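Local coordinates for protein 2'-deoxycytidine 5'-triphosphate deaminase (Agrobacterium tumefaciens, PDB 2R9Q) that probably catalyses the hydrolytic deamination of dCTP to dUTP, a step toward thymidine nucleotides, and is built from two domains of the dUTPase clan, at residues B[260-265]-B[312-317]; B[205-210]-B[264-269]; B[126-131]-B[143-148]. All coordinates share one frame; numbering follows the deposited sequence.

How the interactions relate
Interactions 1 and 2 belong to the C-terminal domain and share Val-264 and Ser-265 of strand 261-269; interaction 3 lies in the N-terminal domain, on the opposite side of the chain's centre, about 28 Å from interaction 1 between centres. Interaction 1 is a buried antiparallel strand pair held by regular backbone bonds and apolar side chains, with a serine and an arginine at one end. Interaction 2 takes the end of the same strand to a loop with charged groups and is mostly buried too, although Arg-266 is exposed. The two touch through the salt bridge of Arg-312 to Asp-207. Interaction 3 is again a largely buried antiparallel pair, but a short one running into a turn, where a carboxylate and a water add polar contacts.

Interaction 1 (B[260-265]-B[312-317]); sequences FYILVS and RAVLEV
Ser-265 meets Ala-313 at one end of an antiparallel strand pairing, and it is the residue most covered by the contact. Its backbone N donates to Ala-313 O in a nearly straight bond of 2.8 Å. Its OG, placed between the backbone N and the carbonyl carbon (chi1 77°), accepts from Ala-313 N at 2.9 Å. One serine thus engages both polar backbone atoms of Ala-313, and serine suits the place because its OG, one bond from CB, stays close to its own backbone and can accept this bond while donating to Glu-267 O. On the carbonyl side, Arg-312 NH1 reaches Ser-265 O at 2.9 Å, but the bond is strongly bent (119°) and weak; the main partner of this guanidinium is Asp-207.

Farther along, Leu-263 and Val-317 pack on one face of the sheet. The CD1 branch of Leu-263 touches CB of Val-317 at 4.1 Å, with the two side chains crossing at about a right angle. Backbone bonds lie beside them: Leu-263 N to Leu-315 O is 2.8 Å, and Val-317 N to Tyr-261 O is 3.1 Å. Apolar branched residues fit here because Leu-253 and Leu-255 of strand 252-255 cover this face. In the sheet, strand 261-269 lies between strands 216-221 and 311-319, with Ile-262 bonded to Tyr-219, while Glu-316 passes the pairing on to His-292 in strand 289-292.

Interaction 2 (B[205-210]-B[264-269]); sequences SIDLKG and VSREAV
Ser-205, Arg-266 and Glu-267 form a polar cluster around one hydroxyl, where the end of strand 202-205 and the loop after it meet strand 261-269 at the corner the chain turns at Arg-266 and Glu-267. The guanidinium of Arg-266 comes to Ser-205 OG side-on: NE donates at 2.9 Å and NH2 at 3.2 Å, and the oxygen lies almost in the guanidinium plane. The bend of the arginine chain at chi3 (-51°) sets NE back toward the serine. Glu-267 faces the same residue with both carboxylate oxygens. OE1 takes the backbone N of Ser-205 at 2.8 Å, on its syn side, while OE2 accepts from OG, also syn; that second bond is refined at a very short 2.5 Å, so its exact length is doubtful.

Asp-207 crosses Arg-266 at about a right angle, its CB against the arginine CG at 3.5 Å. It does not pair with this guanidinium, OD2 being taken by Arg-312; OD1 accepts from Lys-209 N in an Asx turn, for which a short carboxylate is well suited. Backbone bonds tie the segments together, Arg-266 N to Ser-205 O (2.8 Å) and Asp-207 N to Val-264 O (2.9 Å), while a water joins Asp-207 O to Val-264 N.

A serine hydroxyl can accept from a cation and donate to an anion at once. Here it bridges Arg-266 and Glu-267, and both would probably polarise its O-H in the same sense.

Interaction 3 (B[126-131]-B[143-148]); sequences MTDNAQ and PLYLEI
Met-126 and Tyr-145 form a hydrogen-bonded pair in an antiparallel sheet of the N-terminal, dUTPase-clan domain. Strand 143-150 lies there between strands 121-127 and 91-101, and strand 121-127 runs into a type II beta turn from Thr-127 to Ala-130. Met-126 N donates to Tyr-145 O at 2.9 Å, and Tyr-145 N returns a bond to Met-126 O at 3.1 Å. Their side chains share one face of the sheet and cross obliquely, the methionine CG resting 3.7 Å from CB of the tyrosine. Met-126 CG stands between its backbone N and carbonyl carbon (chi1 45°), which brings it against that CB, and the carbonyl O of Met-126 lies at the ring edge of Tyr-145. On the other face, Thr-127 CG2 and Leu-144 CD2 lie side by side 4.0 Å apart, and Leu-144 also touches Leu-96 of strand 91-101.

Beyond the pair, Asp-128 crosses Pro-143 at about a right angle, with OD2 3.5 Å from the proline CD. Val-66, at the start of helix 66-71, packs on Met-126 and Tyr-145 and donates its backbone N to Asp-128 OD1. A carboxylate suits this place because one of its oxygens can accept more than one bond: the same OD1 also accepts from a water at 2.6 Å, and the water stands 2.8 Å from Tyr-145 OH, linking the turn to the tip of the ring.

Interaction 1 (B[260-265]-B[312-317])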
loop_
_atom_site.group_PDB
_atom_site.type_symbol
_atom_site.label_atom_id
_atom_site.label_comp_id
_atom_site.label_asym_id
_atom_site.label_seq_id
_atom_site.Cartn_x
_atom_site.Cartn_y
_atom_site.Cartn_z
ATOM N N PHE B 260 7.030 -6.176 -9.111
ATOM C CA PHE B 260 7.523 -7.430 -9.674
ATOM C C PHE B 260 8.350 -7.157 -10.900
ATOM O O PHE B 260 8.115 -6.203 -11.614
ATOM C CB PHE B 260 6.375 -8.447 -9.846
ATOM C CG PHE B 260 5.863 -8.611 -11.220
ATOM C CD1 PHE B 260 6.162 -9.760 -11.932
ATOM C CD2 PHE B 260 5.024 -7.660 -11.775
ATOM C CE1 PHE B 260 5.701 -9.938 -13.188
ATOM C CE2 PHE B 260 4.527 -7.824 -13.043
ATOM C CZ PHE B 260 4.857 -8.967 -13.764
ATOM N N TYR B 261 9.372 -7.972 -11.062
ATOM C CA TYR B 261 10.430 -7.768 -12.010
ATOM C C TYR B 261 10.550 -8.998 -12.916
ATOM O O TYR B 261 10.567 -10.121 -12.445
ATOM C CB TYR B 261 11.769 -7.500 -11.292
ATOM C CG TYR B 261 11.799 -6.257 -10.419
ATOM C CD1 TYR B 261 12.267 -5.051 -10.920
ATOM C CD2 TYR B 261 11.336 -6.284 -9.128
ATOM C CE1 TYR B 261 12.269 -3.907 -10.156
ATOM C CE2 TYR B 261 11.339 -5.151 -8.353
ATOM C CZ TYR B 261 11.818 -3.935 -8.863
ATOM O OH TYR B 261 11.845 -2.754 -8.051
ATOM N N ILE B 262 10.635 -8.779 -14.224
ATOM C CA ILE B 262 10.932 -9.858 -15.168
ATOM C C ILE B 262 12.381 -9.672 -15.577
ATOM O O ILE B 262 12.752 -8.674 -16.188
ATOM C CB ILE B 262 10.010 -9.868 -16.433
ATOM C CG1 ILE B 262 8.553 -10.091 -16.043
ATOM C CG2 ILE B 262 10.446 -10.938 -17.407
ATOM C CD1 ILE B 262 7.575 -9.714 -17.151
ATOM N N LEU B 263 13.183 -10.667 -15.223
ATOM C CA LEU B 263 14.611 -10.618 -15.372
ATOM C C LEU B 263 15.131 -11.881 -16.043
ATOM O O LEU B 263 14.391 -12.852 -16.255
ATOM C CB LEU B 263 15.268 -10.396 -14.000
ATOM C CG LEU B 263 14.943 -9.097 -13.257
ATOM C CD1 LEU B 263 15.476 -9.193 -11.846
ATOM C CD2 LEU B 263 15.496 -7.876 -14.002
ATOM N N VAL B 264 16.417 -11.853 -16.392
ATOM C CA VAL B 264 17.039 -12.936 -17.154
ATOM C C VAL B 264 18.308 -13.538 -16.492
ATOM O O VAL B 264 19.130 -12.843 -15.911
ATOM C CB VAL B 264 17.211 -12.552 -18.706
ATOM C CG1 VAL B 264 17.346 -11.076 -18.904
ATOM C CG2 VAL B 264 18.349 -13.303 -19.353
ATOM N N SER B 265 18.400 -14.857 -16.571
ATOM C CA SER B 265 19.577 -15.610 -16.162
ATOM C C SER B 265 20.826 -15.326 -17.017
ATOM O O SER B 265 20.725 -15.096 -18.215
ATOM C CB SER B 265 19.268 -17.119 -16.171
ATOM O OG SER B 265 19.264 -17.682 -17.467
ATOM N N ARG B 312 18.491 -18.712 -22.410
ATOM C CA ARG B 312 18.401 -18.115 -21.092
ATOM C C ARG B 312 17.029 -18.376 -20.480
ATOM O O ARG B 312 16.037 -18.516 -21.192
ATOM C CB ARG B 312 18.706 -16.621 -21.134
ATOM C CG ARG B 312 20.171 -16.331 -21.321
ATOM C CD ARG B 312 20.369 -15.132 -22.182
ATOM N NE ARG B 312 21.794 -14.890 -22.405
ATOM C CZ ARG B 312 22.609 -14.292 -21.552
ATOM N NH1 ARG B 312 22.186 -13.855 -20.374
ATOM N NH2 ARG B 312 23.858 -14.125 -21.889
ATOM N N ALA B 313 17.014 -18.527 -19.159
ATOM C CA ALA B 313 15.775 -18.560 -18.422
ATOM C C ALA B 313 15.349 -17.134 -18.004
ATOM O O ALA B 313 16.153 -16.339 -17.485
ATOM C CB ALA B 313 15.875 -19.481 -17.244
ATOM N N VAL B 314 14.081 -16.823 -18.280
ATOM C CA VAL B 314 13.449 -15.579 -17.866
ATOM C C VAL B 314 12.864 -15.834 -16.492
ATOM O O VAL B 314 12.194 -16.810 -16.308
ATOM C CB VAL B 314 12.342 -15.170 -18.813
ATOM C CG1 VAL B 314 11.726 -13.850 -18.378
ATOM C CG2 VAL B 314 12.860 -15.136 -20.225
ATOM N N LEU B 315 13.165 -14.960 -15.536
ATOM C CA LEU B 315 12.865 -15.174 -14.116
ATOM C C LEU B 315 11.983 -14.051 -13.576
ATOM O O LEU B 315 12.214 -12.885 -13.863
ATOM C CB LEU B 315 14.178 -15.197 -13.299
ATOM C CG LEU B 315 15.274 -16.192 -13.727
ATOM C CD1 LEU B 315 16.686 -15.658 -13.384
ATOM C CD2 LEU B 315 15.060 -17.602 -13.161
ATOM N N GLU B 316 10.971 -14.404 -12.794
ATOM C CA GLU B 316 10.234 -13.403 -12.039
ATOM C C GLU B 316 10.794 -13.354 -10.615
ATOM O O GLU B 316 10.702 -14.309 -9.869
ATOM C CB GLU B 316 8.707 -13.622 -12.061
ATOM C CG GLU B 316 8.051 -13.531 -13.457
ATOM C CD GLU B 316 8.202 -14.814 -14.237
ATOM O OE1 GLU B 316 7.939 -15.882 -13.650
ATOM O OE2 GLU B 316 8.612 -14.765 -15.417
ATOM N N VAL B 317 11.373 -12.220 -10.268
ATOM C CA VAL B 317 12.008 -12.013 -8.986
ATOM C C VAL B 317 11.249 -10.938 -8.213
ATOM O O VAL B 317 10.857 -9.896 -8.759
ATOM C CB VAL B 317 13.503 -11.613 -9.183
ATOM C CG1 VAL B 317 14.169 -11.263 -7.890
ATOM C CG2 VAL B 317 14.247 -12.675 -9.957
#

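Interaction 2 (B[205-210]-B[264-269])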
loop_
_atom_site.group_PDB
_atom_site.type_symbol
_atom_site.label_atom_id
_atom_site.label_comp_id
_atom_site.label_asym_id
_atom_site.label_seq_id
_atom_site.Cartn_x
_atom_site.Cartn_y
_atom_site.Cartn_z
ATOM N N SER B 205 22.098 -17.862 -12.198
ATOM C CA SER B 205 22.464 -16.574 -11.661
ATOM C C SER B 205 21.890 -15.455 -12.535
ATOM O O SER B 205 21.533 -15.674 -13.678
ATOM C CB SER B 205 23.989 -16.461 -11.519
ATOM O OG SER B 205 24.617 -16.607 -12.765
ATOM N N ILE B 206 21.807 -14.258 -11.956
ATOM C CA ILE B 206 21.108 -13.149 -12.586
ATOM C C ILE B 206 22.027 -12.289 -13.451
ATOM O O ILE B 206 23.116 -11.941 -13.039
ATOM C CB ILE B 206 20.315 -12.287 -11.526
ATOM C CG1 ILE B 206 19.124 -11.595 -12.191
ATOM C CG2 ILE B 206 21.216 -11.321 -10.795
ATOM C CD1 ILE B 206 17.929 -12.536 -12.369
ATOM N N ASP B 207 21.568 -11.956 -14.651
ATOM C CA ASP B 207 22.284 -11.070 -15.540
ATOM C C ASP B 207 21.736 -9.660 -15.440
ATOM O O ASP B 207 20.643 -9.374 -15.931
ATOM C CB ASP B 207 22.156 -11.540 -16.973
ATOM C CG ASP B 207 23.199 -10.926 -17.883
ATOM O OD1 ASP B 207 23.583 -9.733 -17.711
ATOM O OD2 ASP B 207 23.652 -11.667 -18.780
ATOM N N LEU B 208 22.524 -8.781 -14.840
ATOM C CA LEU B 208 22.172 -7.385 -14.647
ATOM C C LEU B 208 23.092 -6.420 -15.454
ATOM O O LEU B 208 23.079 -5.216 -15.248
ATOM C CB LEU B 208 22.216 -7.085 -13.136
ATOM C CG LEU B 208 20.926 -7.027 -12.325
ATOM C CD1 LEU B 208 19.769 -7.718 -13.009
ATOM C CD2 LEU B 208 21.155 -7.572 -10.905
ATOM N N LYS B 209 23.865 -6.969 -16.386
ATOM C CA LYS B 209 24.816 -6.172 -17.184
ATOM C C LYS B 209 24.123 -5.441 -18.335
ATOM O O LYS B 209 24.488 -4.306 -18.661
ATOM C CB LYS B 209 25.994 -7.016 -17.687
ATOM C CG LYS B 209 27.364 -6.554 -17.180
ATOM C CD LYS B 209 27.703 -7.074 -15.787
ATOM C CE LYS B 209 29.114 -6.703 -15.355
ATOM N NZ LYS B 209 29.303 -5.220 -15.169
ATOM N N GLY B 210 23.113 -6.068 -18.925
ATOM C CA GLY B 210 22.279 -5.387 -19.903
ATOM C C GLY B 210 22.326 -6.059 -21.255
ATOM O O GLY B 210 23.269 -6.755 -21.562
ATOM N N VAL B 264 16.417 -11.853 -16.392
ATOM C CA VAL B 264 17.039 -12.936 -17.154
ATOM C C VAL B 264 18.308 -13.538 -16.492
ATOM O O VAL B 264 19.130 -12.843 -15.911
ATOM C CB VAL B 264 17.211 -12.552 -18.706
ATOM C CG1 VAL B 264 17.346 -11.076 -18.904
ATOM C CG2 VAL B 264 18.349 -13.303 -19.353
ATOM N N SER B 265 18.400 -14.857 -16.571
ATOM C CA SER B 265 19.577 -15.610 -16.162
ATOM C C SER B 265 20.826 -15.326 -17.017
ATOM O O SER B 265 20.725 -15.096 -18.215
ATOM C CB SER B 265 19.268 -17.119 -16.171
ATOM O OG SER B 265 19.264 -17.682 -17.467
ATOM N N ARG B 266 21.999 -15.358 -16.396
ATOM C CA ARG B 266 23.256 -15.306 -17.157
ATOM C C ARG B 266 23.446 -16.596 -17.952
ATOM O O ARG B 266 23.844 -16.554 -19.115
ATOM C CB ARG B 266 24.461 -15.108 -16.244
ATOM C CG ARG B 266 24.503 -13.780 -15.538
ATOM C CD ARG B 266 25.875 -13.513 -14.953
ATOM N NE ARG B 266 26.289 -14.657 -14.176
ATOM C CZ ARG B 266 27.526 -15.131 -14.099
ATOM N NH1 ARG B 266 28.546 -14.572 -14.758
ATOM N NH2 ARG B 266 27.736 -16.197 -13.356
ATOM N N GLU B 267 23.132 -17.732 -17.332
ATOM C CA GLU B 267 23.285 -19.030 -17.979
ATOM C C GLU B 267 22.278 -19.291 -19.103
ATOM O O GLU B 267 21.074 -19.089 -18.948
ATOM C CB GLU B 267 23.231 -20.161 -16.964
ATOM C CG GLU B 267 24.267 -20.051 -15.886
ATOM C CD GLU B 267 23.875 -19.124 -14.759
ATOM O OE1 GLU B 267 22.707 -18.662 -14.760
ATOM O OE2 GLU B 267 24.736 -18.863 -13.869
ATOM N N ALA B 268 22.822 -19.702 -20.252
ATOM C CA ALA B 268 22.066 -20.258 -21.363
ATOM C C ALA B 268 21.958 -21.760 -21.068
ATOM O O ALA B 268 22.965 -22.456 -21.023
ATOM C CB ALA B 268 22.782 -20.002 -22.684
ATOM N N VAL B 269 20.736 -22.245 -20.873
ATOM C CA VAL B 269 20.482 -23.607 -20.401
ATOM C C VAL B 269 19.783 -24.512 -21.461
ATOM O O VAL B 269 19.064 -24.037 -22.337
ATOM C CB VAL B 269 19.763 -23.564 -18.966
ATOM C CG1 VAL B 269 18.244 -23.254 -19.029
ATOM C CG2 VAL B 269 20.007 -24.840 -18.221
HETATM O O HOH W 1 17.972 -9.522 -16.013
#

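Interaction 3 (B[126-131]-B[143-148])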
loop_
_atom_site.group_PDB
_atom_site.type_symbol
_atom_site.label_atom_id
_atom_site.label_comp_id
_atom_site.label_asym_id
_atom_site.label_seq_id
_atom_site.Cartn_x
_atom_site.Cartn_y
_atom_site.Cartn_z
ATOM N N MET B 126 -5.701 -27.215 -6.294
ATOM C CA MET B 126 -6.136 -28.027 -5.162
ATOM C C MET B 126 -6.920 -29.285 -5.566
ATOM O O MET B 126 -7.595 -29.333 -6.595
ATOM C CB MET B 126 -6.847 -27.204 -4.064
ATOM C CG MET B 126 -7.875 -26.217 -4.520
ATOM S SD MET B 126 -8.531 -25.156 -3.209
ATOM C CE MET B 126 -9.404 -26.284 -2.174
ATOM N N THR B 127 -6.708 -30.323 -4.751
ATOM C CA THR B 127 -7.388 -31.596 -4.819
ATOM C C THR B 127 -8.321 -31.751 -3.610
ATOM O O THR B 127 -8.164 -31.083 -2.591
ATOM C CB THR B 127 -6.409 -32.830 -4.853
ATOM O OG1 THR B 127 -5.521 -32.819 -3.728
ATOM C CG2 THR B 127 -5.649 -32.915 -6.081
ATOM N N ASP B 128 -9.307 -32.631 -3.755
ATOM C CA ASP B 128 -10.078 -33.142 -2.612
ATOM C C ASP B 128 -9.103 -33.749 -1.597
ATOM O O ASP B 128 -8.110 -34.381 -1.979
ATOM C CB ASP B 128 -11.076 -34.219 -3.052
ATOM C CG ASP B 128 -12.323 -33.664 -3.775
ATOM O OD1 ASP B 128 -12.506 -32.432 -3.951
ATOM O OD2 ASP B 128 -13.150 -34.513 -4.167
ATOM N N ASN B 129 -9.373 -33.528 -0.312
ATOM C CA ASN B 129 -8.572 -34.075 0.785
ATOM C C ASN B 129 -7.164 -33.504 0.891
ATOM O O ASN B 129 -6.340 -34.066 1.587
ATOM C CB ASN B 129 -8.508 -35.609 0.703
ATOM C CG ASN B 129 -9.870 -36.233 0.469
ATOM O OD1 ASN B 129 -10.853 -35.862 1.122
ATOM N ND2 ASN B 129 -9.944 -37.160 -0.488
ATOM N N ALA B 130 -6.926 -32.354 0.252
ATOM C CA ALA B 130 -5.592 -31.762 0.121
ATOM C C ALA B 130 -4.974 -31.207 1.422
ATOM O O ALA B 130 -5.617 -30.526 2.220
ATOM C CB ALA B 130 -5.591 -30.675 -1.000
ATOM N N GLN B 131 -3.705 -31.541 1.605
ATOM C CA GLN B 131 -2.884 -31.074 2.723
ATOM C C GLN B 131 -1.762 -30.181 2.230
ATOM O O GLN B 131 -1.182 -29.420 2.984
ATOM C CB GLN B 131 -2.314 -32.272 3.478
ATOM C CG GLN B 131 -3.347 -32.953 4.340
ATOM C CD GLN B 131 -2.882 -34.301 4.840
ATOM O OE1 GLN B 131 -1.744 -34.436 5.302
ATOM N NE2 GLN B 131 -3.755 -35.303 4.767
ATOM N N PRO B 143 -11.815 -34.382 -8.824
ATOM C CA PRO B 143 -11.785 -33.126 -9.540
ATOM C C PRO B 143 -10.545 -32.312 -9.212
ATOM O O PRO B 143 -9.833 -32.621 -8.266
ATOM C CB PRO B 143 -13.039 -32.426 -9.035
ATOM C CG PRO B 143 -13.142 -32.883 -7.668
ATOM C CD PRO B 143 -12.674 -34.293 -7.634
ATOM N N LEU B 144 -10.298 -31.290 -10.036
ATOM C CA LEU B 144 -9.224 -30.330 -9.812
ATOM C C LEU B 144 -9.796 -28.905 -9.776
ATOM O O LEU B 144 -10.788 -28.587 -10.450
ATOM C CB LEU B 144 -8.136 -30.456 -10.892
ATOM C CG LEU B 144 -7.334 -31.755 -11.055
ATOM C CD1 LEU B 144 -6.535 -31.747 -12.394
ATOM C CD2 LEU B 144 -6.402 -32.054 -9.869
ATOM N N TYR B 145 -9.156 -28.068 -8.959
ATOM C CA TYR B 145 -9.550 -26.684 -8.771
ATOM C C TYR B 145 -8.331 -25.807 -8.902
ATOM O O TYR B 145 -7.224 -26.223 -8.521
ATOM C CB TYR B 145 -10.212 -26.500 -7.408
ATOM C CG TYR B 145 -11.469 -27.311 -7.243
ATOM C CD1 TYR B 145 -12.725 -26.750 -7.473
ATOM C CD2 TYR B 145 -11.413 -28.654 -6.878
ATOM C CE1 TYR B 145 -13.881 -27.498 -7.341
ATOM C CE2 TYR B 145 -12.565 -29.405 -6.762
ATOM C CZ TYR B 145 -13.796 -28.821 -6.995
ATOM O OH TYR B 145 -14.952 -29.554 -6.857
ATOM N N LEU B 146 -8.515 -24.630 -9.509
ATOM C CA LEU B 146 -7.472 -23.583 -9.509
ATOM C C LEU B 146 -7.887 -22.379 -8.658
ATOM O O LEU B 146 -8.909 -21.754 -8.878
ATOM C CB LEU B 146 -7.054 -23.148 -10.916
ATOM C CG LEU B 146 -5.719 -22.411 -11.090
ATOM C CD1 LEU B 146 -4.546 -23.280 -10.704
ATOM C CD2 LEU B 146 -5.518 -21.847 -12.500
ATOM N N GLU B 147 -7.092 -22.110 -7.641
ATOM C CA GLU B 147 -7.131 -20.847 -6.935
ATOM C C GLU B 147 -6.364 -19.772 -7.719
ATOM O O GLU B 147 -5.224 -19.993 -8.121
ATOM C CB GLU B 147 -6.518 -21.036 -5.585
ATOM C CG GLU B 147 -6.805 -19.978 -4.580
ATOM C CD GLU B 147 -6.395 -20.448 -3.164
ATOM O OE1 GLU B 147 -5.201 -20.267 -2.796
ATOM O OE2 GLU B 147 -7.273 -21.010 -2.438
ATOM N N ILE B 148 -7.009 -18.627 -7.948
ATOM C CA ILE B 148 -6.434 -17.539 -8.720
ATOM C C ILE B 148 -6.531 -16.251 -7.947
ATOM O O ILE B 148 -7.613 -15.806 -7.572
ATOM C CB ILE B 148 -7.109 -17.304 -10.137
ATOM C CG1 ILE B 148 -7.241 -18.569 -10.967
ATOM C CG2 ILE B 148 -6.332 -16.234 -10.964
ATOM C CD1 ILE B 148 -8.189 -18.458 -12.172
HETATM O O HOH W 2 -14.743 -31.280 -4.608
#